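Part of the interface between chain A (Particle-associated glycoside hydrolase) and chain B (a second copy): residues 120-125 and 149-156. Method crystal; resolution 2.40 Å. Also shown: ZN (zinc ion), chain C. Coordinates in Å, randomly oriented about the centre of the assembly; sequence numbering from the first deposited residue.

Chain A 120-125: MALIGG
Chain B, residues 149-156: GTFDSFVS

Where two irregular chain segments meet, water can supply the hydrogen bonds that strands would make directly; here a single direct bond, Phe B154 N to Ala A121 O (2.9 Å, 160°), is joined by three bridging waters. The first lies 2.9 Å from Ala A121 O and 2.7 Å from Asp B152 O; the second donates to Leu A122 O (3.0 Å) and Phe B151 O (2.9 Å); the third donates to Gly A124 O (2.6 Å) and accepts from Phe B151 N (2.8 Å).

The segments run antiparallel, Leu A122 CA lying 4.1 Å from Ser B153 CA and Gly A124 CA 4.4 Å from Phe B151 CA. Chain A leaves a helix and turns, while chain B is largely extended. At Gly A124 (phi 109°, psi 0°) a CB would jam against the preceding carbonyl O, which by itself calls for glycine, and would crowd Thr B150 CG2; Gly A124 CA approaches Phe B151 O at 3.5 Å.

Ala A121 CB lies 4.3 Å from Phe B154 CB, at the edge of that ring; Phe B154 is t. Leu A122 (t, p) points away at CB, yet its CD1 returns to within 4.0 Å of Val B155 CG2. Phe B151 (m) points toward chain A, its CD2 3.3 Å from Gly A124 O. Asp B152 (t), whose CB points away, binds zinc through OD1 and OD2. Together the stretches bury 339 Å².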

ATOM      1  N   MET A 120      10.618  30.041  20.414  1.00 34.39           N
ATOM      2  CA  MET A 120      11.221  28.827  19.867  1.00 35.64           C
ATOM      3  C   MET A 120      11.317  28.904  18.349  1.00 35.88           C
ATOM      4  O   MET A 120      12.336  28.523  17.764  1.00 37.03           O
ATOM      5  CB  MET A 120      10.414  27.596  20.280  1.00 34.94           C
ATOM      6  CG  MET A 120      10.630  27.160  21.716  1.00 35.84           C
ATOM      7  SD  MET A 120      12.350  26.811  22.131  1.00 37.73           S
ATOM      8  CE  MET A 120      12.625  25.274  21.273  1.00 38.52           C
ATOM      9  N   ALA A 121      10.274  29.415  17.696  1.00 30.49           N
ATOM     10  CA  ALA A 121      10.344  29.626  16.256  1.00 30.90           C
ATOM     11  C   ALA A 121      11.418  30.646  15.871  1.00 31.54           C
ATOM     12  O   ALA A 121      11.887  30.636  14.730  1.00 32.01           O
ATOM     13  CB  ALA A 121       8.980  30.070  15.722  1.00 30.97           C
ATOM     14  N   LEU A 122      11.793  31.544  16.779  1.00 40.37           N
ATOM     15  CA  LEU A 122      12.879  32.469  16.482  1.00 40.86           C
ATOM     16  C   LEU A 122      14.239  31.777  16.549  1.00 41.24           C
ATOM     17  O   LEU A 122      15.134  32.117  15.776  1.00 41.51           O
ATOM     18  CB  LEU A 122      12.830  33.660  17.447  1.00 40.75           C
ATOM     19  CG  LEU A 122      13.705  34.903  17.263  1.00 41.27           C
ATOM     20  CD1 LEU A 122      13.257  35.747  16.089  1.00 41.19           C
ATOM     21  CD2 LEU A 122      13.702  35.737  18.540  1.00 41.11           C
ATOM     22  N   ILE A 123      14.412  30.784  17.427  1.00 32.24           N
ATOM     23  CA  ILE A 123      15.737  30.199  17.635  1.00 32.71           C
ATOM     24  C   ILE A 123      15.873  28.806  17.016  1.00 33.37           C
ATOM     25  O   ILE A 123      16.673  27.986  17.474  1.00 34.29           O
ATOM     26  CB  ILE A 123      16.093  30.153  19.137  1.00 32.90           C
ATOM     27  CG1 ILE A 123      15.151  29.218  19.906  1.00 32.69           C
ATOM     28  CG2 ILE A 123      16.077  31.551  19.727  1.00 33.28           C
ATOM     29  CD1 ILE A 123      15.566  29.001  21.356  1.00 33.12           C
ATOM     30  N   GLY A 124      15.118  28.521  15.964  1.00 32.93           N
ATOM     31  CA  GLY A 124      15.347  27.323  15.180  1.00 34.14           C
ATOM     32  C   GLY A 124      14.302  26.248  15.336  1.00 34.21           C
ATOM     33  O   GLY A 124      14.416  25.198  14.689  1.00 35.39           O
ATOM     34  N   GLY A 125      13.282  26.481  16.145  1.00 32.98           N
ATOM     35  CA  GLY A 125      12.241  25.511  16.358  1.00 32.66           C
ATOM     36  C   GLY A 125      12.590  24.520  17.449  1.00 33.54           C
ATOM     37  O   GLY A 125      13.636  24.582  18.107  1.00 34.01           O
TER
ATOM     38  N   GLY B 149      21.404  20.762  11.179  1.00 30.57           N
ATOM     39  CA  GLY B 149      21.580  22.197  11.139  1.00 30.91           C
ATOM     40  C   GLY B 149      20.515  22.908  11.949  1.00 30.64           C
ATOM     41  O   GLY B 149      19.711  22.300  12.661  1.00 30.17           O
ATOM     42  N   THR B 150      20.492  24.228  11.798  1.00 33.12           N
ATOM     43  CA  THR B 150      19.638  25.109  12.581  1.00 33.10           C
ATOM     44  C   THR B 150      18.818  25.962  11.631  1.00 33.20           C
ATOM     45  O   THR B 150      19.388  26.676  10.800  1.00 33.65           O
ATOM     46  CB  THR B 150      20.491  26.009  13.478  1.00 33.68           C
ATOM     47  OG1 THR B 150      21.368  25.201  14.268  1.00 33.77           O
ATOM     48  CG2 THR B 150      19.616  26.857  14.395  1.00 33.72           C
ATOM     49  N   PHE B 151      17.492  25.903  11.754  1.00 28.87           N
ATOM     50  CA  PHE B 151      16.634  26.776  10.956  1.00 28.85           C
ATOM     51  C   PHE B 151      16.875  28.251  11.282  1.00 29.79           C
ATOM     52  O   PHE B 151      17.086  28.626  12.439  1.00 30.35           O
ATOM     53  CB  PHE B 151      15.166  26.443  11.201  1.00 28.30           C
ATOM     54  CG  PHE B 151      14.738  25.097  10.677  1.00 27.43           C
ATOM     55  CD1 PHE B 151      14.635  24.861   9.315  1.00 27.05           C
ATOM     56  CD2 PHE B 151      14.429  24.066  11.556  1.00 27.11           C
ATOM     57  CE1 PHE B 151      14.235  23.634   8.844  1.00 26.35           C
ATOM     58  CE2 PHE B 151      14.013  22.825  11.078  1.00 26.40           C
ATOM     59  CZ  PHE B 151      13.922  22.609   9.723  1.00 26.02           C
ATOM     60  N   ASP B 152      16.798  29.103  10.262  1.00 34.91           N
ATOM     61  CA  ASP B 152      16.820  30.524  10.555  1.00 35.45           C
ATOM     62  C   ASP B 152      15.523  30.912  11.263  1.00 35.41           C
ATOM     63  O   ASP B 152      14.541  30.159  11.276  1.00 35.00           O
ATOM     64  CB  ASP B 152      17.020  31.348   9.278  1.00 35.85           C
ATOM     65  CG  ASP B 152      17.747  32.668   9.540  1.00 36.48           C
ATOM     66  OD1 ASP B 152      17.980  33.016  10.717  1.00 36.64           O
ATOM     67  OD2 ASP B 152      18.085  33.380   8.565  1.00 36.85           O
ATOM     68  N   SER B 153      15.519  32.110  11.849  1.00 36.61           N
ATOM     69  CA  SER B 153      14.379  32.525  12.655  1.00 36.69           C
ATOM     70  C   SER B 153      13.127  32.648  11.797  1.00 36.68           C
ATOM     71  O   SER B 153      13.180  33.100  10.648  1.00 36.88           O
ATOM     72  CB  SER B 153      14.672  33.846  13.361  1.00 37.30           C
ATOM     73  OG  SER B 153      14.799  34.884  12.428  1.00 37.76           O
ATOM     74  N   PHE B 154      11.999  32.238  12.369  1.00 34.93           N
ATOM     75  CA  PHE B 154      10.698  32.316  11.719  1.00 34.99           C
ATOM     76  C   PHE B 154       9.804  33.279  12.484  1.00 35.43           C
ATOM     77  O   PHE B 154       9.490  33.050  13.656  1.00 35.37           O
ATOM     78  CB  PHE B 154      10.027  30.942  11.649  1.00 34.48           C
ATOM     79  CG  PHE B 154       8.684  30.970  10.981  1.00 34.61           C
ATOM     80  CD1 PHE B 154       8.580  30.895   9.594  1.00 34.59           C
ATOM     81  CD2 PHE B 154       7.526  31.100  11.731  1.00 34.78           C
ATOM     82  CE1 PHE B 154       7.344  30.928   8.971  1.00 34.68           C
ATOM     83  CE2 PHE B 154       6.290  31.146  11.113  1.00 34.97           C
ATOM     84  CZ  PHE B 154       6.197  31.052   9.733  1.00 34.90           C
ATOM     85  N   VAL B 155       9.358  34.324  11.807  1.00 32.14           N
ATOM     86  CA  VAL B 155       8.443  35.303  12.367  1.00 32.90           C
ATOM     87  C   VAL B 155       7.249  35.396  11.436  1.00 32.64           C
ATOM     88  O   VAL B 155       7.391  35.835  10.288  1.00 32.78           O
ATOM     89  CB  VAL B 155       9.105  36.682  12.532  1.00 34.12           C
ATOM     90  CG1 VAL B 155       8.083  37.698  13.035  1.00 34.97           C
ATOM     91  CG2 VAL B 155      10.300  36.576  13.459  1.00 34.46           C
ATOM     92  N   SER B 156       6.078  35.009  11.926  1.00 32.37           N
ATOM     93  CA  SER B 156       4.889  35.022  11.097  1.00 32.15           C
ATOM     94  C   SER B 156       4.417  36.456  10.826  1.00 33.22           C
ATOM     95  O   SER B 156       4.798  37.417  11.505  1.00 34.15           O
ATOM     96  CB  SER B 156       3.761  34.227  11.750  1.00 31.70           C
ATOM     97  OG  SER B 156       3.291  34.883  12.902  1.00 32.49           O
TER
HETATM   98 ZN    ZN C 812      19.003  35.014   9.719  0.59 76.85          ZN
HETATM   99  O   HOH W   1      13.418  28.758  13.225  1.00 30.78           O
HETATM  100  O   HOH W   2      17.346  30.710  14.392  1.00 31.55           O
HETATM  101  O   HOH W   3      16.801  24.427  14.075  1.00 39.79           O